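PDB 3GDE: DNA ligase from Archaeoglobus fulgidus, which probably seals nicks in double-stranded DNA during replication, recombination and repair, spending ATP and passing through a covalent AMP-lysine intermediate. Local coordinates for residues K293-K306 with E331-H345. Numbering follows the deposited sequence.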
# COMPACT_ATOMS: atom_id res chain seq x y z
N LYS A 293 -22.45 -15.70 10.28
CA LYS A 293 -22.65 -15.56 11.71
C LYS A 293 -21.90 -14.31 12.22
O LYS A 293 -20.72 -14.15 11.93
CB LYS A 293 -22.16 -16.84 12.39
CG LYS A 293 -22.34 -16.94 13.89
CD LYS A 293 -20.98 -16.87 14.62
CE LYS A 293 -20.05 -18.04 14.28
NZ LYS A 293 -20.51 -19.40 14.74
N PRO A 294 -22.60 -13.41 12.94
CA PRO A 294 -22.02 -12.16 13.44
C PRO A 294 -20.88 -12.40 14.43
O PRO A 294 -20.87 -13.43 15.10
CB PRO A 294 -23.19 -11.48 14.15
CG PRO A 294 -24.42 -12.12 13.57
CD PRO A 294 -24.03 -13.53 13.31
N GLY A 295 -19.95 -11.46 14.51
CA GLY A 295 -18.82 -11.56 15.45
C GLY A 295 -17.59 -12.23 14.87
O GLY A 295 -16.83 -12.87 15.60
N VAL A 296 -17.39 -12.09 13.56
CA VAL A 296 -16.26 -12.72 12.88
C VAL A 296 -15.42 -11.76 12.03
O VAL A 296 -15.86 -10.66 11.66
CB VAL A 296 -16.68 -13.96 12.00
CG1 VAL A 296 -17.38 -15.02 12.82
CG2 VAL A 296 -17.55 -13.53 10.83
N ILE A 297 -14.19 -12.19 11.75
CA ILE A 297 -13.36 -11.56 10.74
C ILE A 297 -12.86 -12.69 9.85
O ILE A 297 -12.17 -13.60 10.30
CB ILE A 297 -12.20 -10.75 11.35
CG1 ILE A 297 -12.75 -9.56 12.11
CG2 ILE A 297 -11.22 -10.30 10.24
CD1 ILE A 297 -11.83 -9.02 13.15
N LEU A 298 -13.24 -12.61 8.58
CA LEU A 298 -12.98 -13.68 7.63
C LEU A 298 -11.99 -13.27 6.55
O LEU A 298 -12.01 -12.12 6.10
CB LEU A 298 -14.29 -14.12 6.95
CG LEU A 298 -15.46 -14.59 7.82
CD1 LEU A 298 -16.64 -14.98 6.94
CD2 LEU A 298 -15.06 -15.75 8.72
N ASP A 299 -11.15 -14.22 6.14
CA ASP A 299 -10.32 -14.10 4.94
C ASP A 299 -11.00 -14.79 3.76
O ASP A 299 -11.38 -15.95 3.84
CB ASP A 299 -8.95 -14.73 5.18
CG ASP A 299 -7.83 -13.70 5.32
OD1 ASP A 299 -8.09 -12.52 5.71
OD2 ASP A 299 -6.67 -14.09 5.05
N GLY A 300 -11.11 -14.07 2.64
CA GLY A 300 -11.76 -14.60 1.46
C GLY A 300 -11.27 -14.11 0.10
O GLY A 300 -10.41 -13.24 -0.00
N GLU A 301 -11.83 -14.70 -0.94
CA GLU A 301 -11.60 -14.26 -2.30
C GLU A 301 -12.92 -13.83 -2.93
O GLU A 301 -13.91 -14.58 -2.90
CB GLU A 301 -10.95 -15.38 -3.10
CG GLU A 301 -10.11 -14.90 -4.26
CD GLU A 301 -8.70 -14.49 -3.87
OE1 GLU A 301 -8.08 -13.75 -4.67
OE2 GLU A 301 -8.20 -14.89 -2.80
N VAL A 302 -12.94 -12.62 -3.48
CA VAL A 302 -14.09 -12.16 -4.26
C VAL A 302 -13.82 -12.40 -5.75
O VAL A 302 -12.76 -12.02 -6.27
CB VAL A 302 -14.41 -10.68 -3.97
CG1 VAL A 302 -15.46 -10.15 -4.92
CG2 VAL A 302 -14.89 -10.52 -2.55
N ILE A 303 -14.76 -13.07 -6.42
CA ILE A 303 -14.61 -13.33 -7.84
C ILE A 303 -15.77 -12.73 -8.63
O ILE A 303 -16.90 -12.64 -8.14
CB ILE A 303 -14.42 -14.85 -8.17
CG1 ILE A 303 -15.69 -15.65 -7.86
CG2 ILE A 303 -13.18 -15.42 -7.47
CD1 ILE A 303 -15.58 -17.14 -8.12
N ALA A 304 -15.48 -12.30 -9.86
CA ALA A 304 -16.51 -11.80 -10.75
C ALA A 304 -17.09 -12.97 -11.52
O ALA A 304 -16.35 -13.80 -12.04
CB ALA A 304 -15.94 -10.75 -11.69
N VAL A 305 -18.42 -13.06 -11.56
CA VAL A 305 -19.12 -14.10 -12.33
C VAL A 305 -20.16 -13.47 -13.26
O VAL A 305 -20.67 -12.38 -12.99
CB VAL A 305 -19.77 -15.18 -11.43
CG1 VAL A 305 -18.71 -15.91 -10.60
CG2 VAL A 305 -20.84 -14.59 -10.53
N LYS A 306 -20.46 -14.14 -14.37
CA LYS A 306 -21.43 -13.62 -15.33
C LYS A 306 -22.11 -14.77 -16.08
O LYS A 306 -21.44 -15.58 -16.74
CB LYS A 306 -20.78 -12.62 -16.29
CG LYS A 306 -21.75 -11.81 -17.16
CD LYS A 306 -22.47 -10.70 -16.39
CE LYS A 306 -23.00 -9.62 -17.34
NZ LYS A 306 -23.86 -8.60 -16.67
N GLU A 331 -24.94 -4.57 -11.44
CA GLU A 331 -25.61 -5.22 -12.58
C GLU A 331 -24.63 -5.69 -13.65
O GLU A 331 -24.70 -6.84 -14.08
CB GLU A 331 -26.70 -4.31 -13.19
CG GLU A 331 -27.71 -3.74 -12.19
CD GLU A 331 -28.38 -4.80 -11.31
OE1 GLU A 331 -29.00 -5.74 -11.87
OE2 GLU A 331 -28.29 -4.68 -10.07
N LYS A 332 -23.75 -4.79 -14.09
CA LYS A 332 -22.69 -5.12 -15.06
C LYS A 332 -21.81 -6.26 -14.58
O LYS A 332 -21.60 -7.25 -15.30
CB LYS A 332 -21.81 -3.89 -15.35
CG LYS A 332 -22.09 -3.17 -16.68
CD LYS A 332 -21.67 -4.00 -17.91
CE LYS A 332 -20.19 -3.83 -18.27
NZ LYS A 332 -19.90 -2.55 -18.98
N ILE A 333 -21.30 -6.12 -13.36
CA ILE A 333 -20.30 -7.05 -12.81
C ILE A 333 -20.83 -7.67 -11.50
O ILE A 333 -20.58 -7.13 -10.42
CB ILE A 333 -18.94 -6.33 -12.55
CG1 ILE A 333 -18.55 -5.43 -13.74
CG2 ILE A 333 -17.84 -7.33 -12.20
CD1 ILE A 333 -17.45 -4.43 -13.44
N PRO A 334 -21.59 -8.77 -11.61
CA PRO A 334 -21.97 -9.56 -10.44
C PRO A 334 -20.76 -10.19 -9.74
O PRO A 334 -19.72 -10.42 -10.37
CB PRO A 334 -22.86 -10.66 -11.03
CG PRO A 334 -23.38 -10.08 -12.31
CD PRO A 334 -22.20 -9.31 -12.84
N LEU A 335 -20.89 -10.45 -8.44
CA LEU A 335 -19.80 -11.00 -7.66
C LEU A 335 -20.25 -12.13 -6.75
O LEU A 335 -21.42 -12.21 -6.38
CB LEU A 335 -19.15 -9.92 -6.79
CG LEU A 335 -18.60 -8.64 -7.43
CD1 LEU A 335 -18.26 -7.62 -6.35
CD2 LEU A 335 -17.39 -8.92 -8.31
N GLU A 336 -19.31 -13.00 -6.40
CA GLU A 336 -19.49 -13.91 -5.27
C GLU A 336 -18.22 -14.01 -4.44
O GLU A 336 -17.14 -13.68 -4.92
CB GLU A 336 -19.99 -15.29 -5.71
CG GLU A 336 -19.24 -15.91 -6.85
CD GLU A 336 -19.98 -17.08 -7.43
OE1 GLU A 336 -19.47 -18.21 -7.33
OE2 GLU A 336 -21.08 -16.88 -7.98
N ALA A 337 -18.38 -14.44 -3.19
CA ALA A 337 -17.28 -14.49 -2.24
C ALA A 337 -17.04 -15.92 -1.78
O ALA A 337 -17.99 -16.64 -1.49
CB ALA A 337 -17.55 -13.57 -1.05
N HIS A 338 -15.77 -16.30 -1.73
CA HIS A 338 -15.34 -17.61 -1.27
C HIS A 338 -14.39 -17.43 -0.10
O HIS A 338 -13.28 -16.90 -0.27
CB HIS A 338 -14.67 -18.40 -2.39
CG HIS A 338 -15.55 -18.65 -3.57
ND1 HIS A 338 -15.96 -19.91 -3.94
CD2 HIS A 338 -16.11 -17.80 -4.46
CE1 HIS A 338 -16.73 -19.83 -5.01
NE2 HIS A 338 -16.84 -18.55 -5.34
N PHE A 339 -14.82 -17.87 1.07
CA PHE A 339 -14.04 -17.73 2.28
C PHE A 339 -13.19 -18.97 2.54
O PHE A 339 -13.64 -20.09 2.30
CB PHE A 339 -14.96 -17.39 3.46
CG PHE A 339 -15.64 -16.06 3.32
CD1 PHE A 339 -14.91 -14.88 3.44
CD2 PHE A 339 -17.01 -15.98 3.03
CE1 PHE A 339 -15.53 -13.63 3.30
CE2 PHE A 339 -17.64 -14.73 2.89
CZ PHE A 339 -16.89 -13.56 3.02
N PHE A 340 -11.96 -18.74 3.00
CA PHE A 340 -11.00 -19.81 3.26
C PHE A 340 -10.35 -19.76 4.64
O PHE A 340 -9.66 -20.69 5.03
CB PHE A 340 -9.93 -19.87 2.16
CG PHE A 340 -9.15 -18.59 1.97
CD1 PHE A 340 -8.06 -18.28 2.79
CD2 PHE A 340 -9.45 -17.72 0.92
CE1 PHE A 340 -7.31 -17.11 2.60
CE2 PHE A 340 -8.72 -16.54 0.73
CZ PHE A 340 -7.64 -16.24 1.58
N ASP A 341 -10.55 -18.66 5.36
CA ASP A 341 -10.02 -18.55 6.71
C ASP A 341 -10.80 -17.59 7.62
O ASP A 341 -11.62 -16.80 7.16
CB ASP A 341 -8.53 -18.18 6.69
CG ASP A 341 -7.72 -18.99 7.69
OD1 ASP A 341 -8.24 -19.31 8.78
OD2 ASP A 341 -6.56 -19.31 7.38
N ILE A 342 -10.51 -17.68 8.91
CA ILE A 342 -11.19 -16.89 9.94
C ILE A 342 -10.13 -16.47 10.98
O ILE A 342 -9.32 -17.29 11.41
CB ILE A 342 -12.38 -17.70 10.57
CG1 ILE A 342 -13.09 -16.89 11.67
CG2 ILE A 342 -11.92 -19.11 11.03
CD1 ILE A 342 -14.42 -17.49 12.10
N LEU A 343 -10.13 -15.19 11.34
CA LEU A 343 -9.08 -14.64 12.20
C LEU A 343 -9.66 -14.27 13.55
O LEU A 343 -8.96 -14.17 14.56
CB LEU A 343 -8.42 -13.40 11.57
CG LEU A 343 -8.20 -13.19 10.06
CD1 LEU A 343 -7.09 -12.15 9.84
CD2 LEU A 343 -7.89 -14.45 9.27
N TYR A 344 -10.97 -14.06 13.55
CA TYR A 344 -11.68 -13.61 14.72
C TYR A 344 -13.03 -14.30 14.77
O TYR A 344 -13.77 -14.31 13.80
CB TYR A 344 -11.86 -12.10 14.65
CG TYR A 344 -12.38 -11.47 15.91
CD1 TYR A 344 -13.76 -11.42 16.18
CD2 TYR A 344 -11.50 -10.89 16.84
CE1 TYR A 344 -14.24 -10.83 17.34
CE2 TYR A 344 -11.99 -10.28 18.01
CZ TYR A 344 -13.36 -10.26 18.25
OH TYR A 344 -13.85 -9.68 19.39
N HIS A 345 -13.32 -14.89 15.92
CA HIS A 345 -14.58 -15.55 16.17
C HIS A 345 -14.86 -15.36 17.65
O HIS A 345 -14.42 -16.15 18.50
CB HIS A 345 -14.50 -17.02 15.79
CG HIS A 345 -15.70 -17.82 16.19
ND1 HIS A 345 -15.76 -18.55 17.36
CD2 HIS A 345 -16.88 -18.01 15.56
CE1 HIS A 345 -16.93 -19.15 17.44
NE2 HIS A 345 -17.63 -18.84 16.36
O HOH W 1 -19.01 -10.34 -12.90
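F340 lies against D299 and G300 where two antiparallel strands, 296-306 and 335-342, pair in the ligase's adenylation domain, and a classic beta bulge shapes the spot: F340 and D341 both face D299, a case of how a bulge lets one carbonyl take two donors. F340 N lies 3.0 Å from D299 O in the carbonyl plane and D341 N 3.2 Å from it. The F340 ring, with CG wedged between backbone N and carbonyl carbon (chi1 57°), folds back so that one face lies over that same oxygen. E301 and F340 are predicted ATP-binding residues, and an alanine in place of F340 would probably uncover the D299-G300 backbone and leave a gap beside the predicted nucleotide site. The carboxylate of D299 forms a salt bridge with R257, another predicted ATP-binding residue.

Glycine at 300 is a matter of space, since a CB there would run into F339 CD1. I303 sends CD1 obliquely to within 3.4 Å of H338 NE2, a nitrogen weakly hydrogen-bonded to E336 OE1. On the face shared by L298, F339 and I342, the leucine splits its methyls: CD2 packs 3.7 Å from I342 CG1, while CD1 sits 3.8 Å above the F339 ring centre, a CH-pi contact only 7° off the normal.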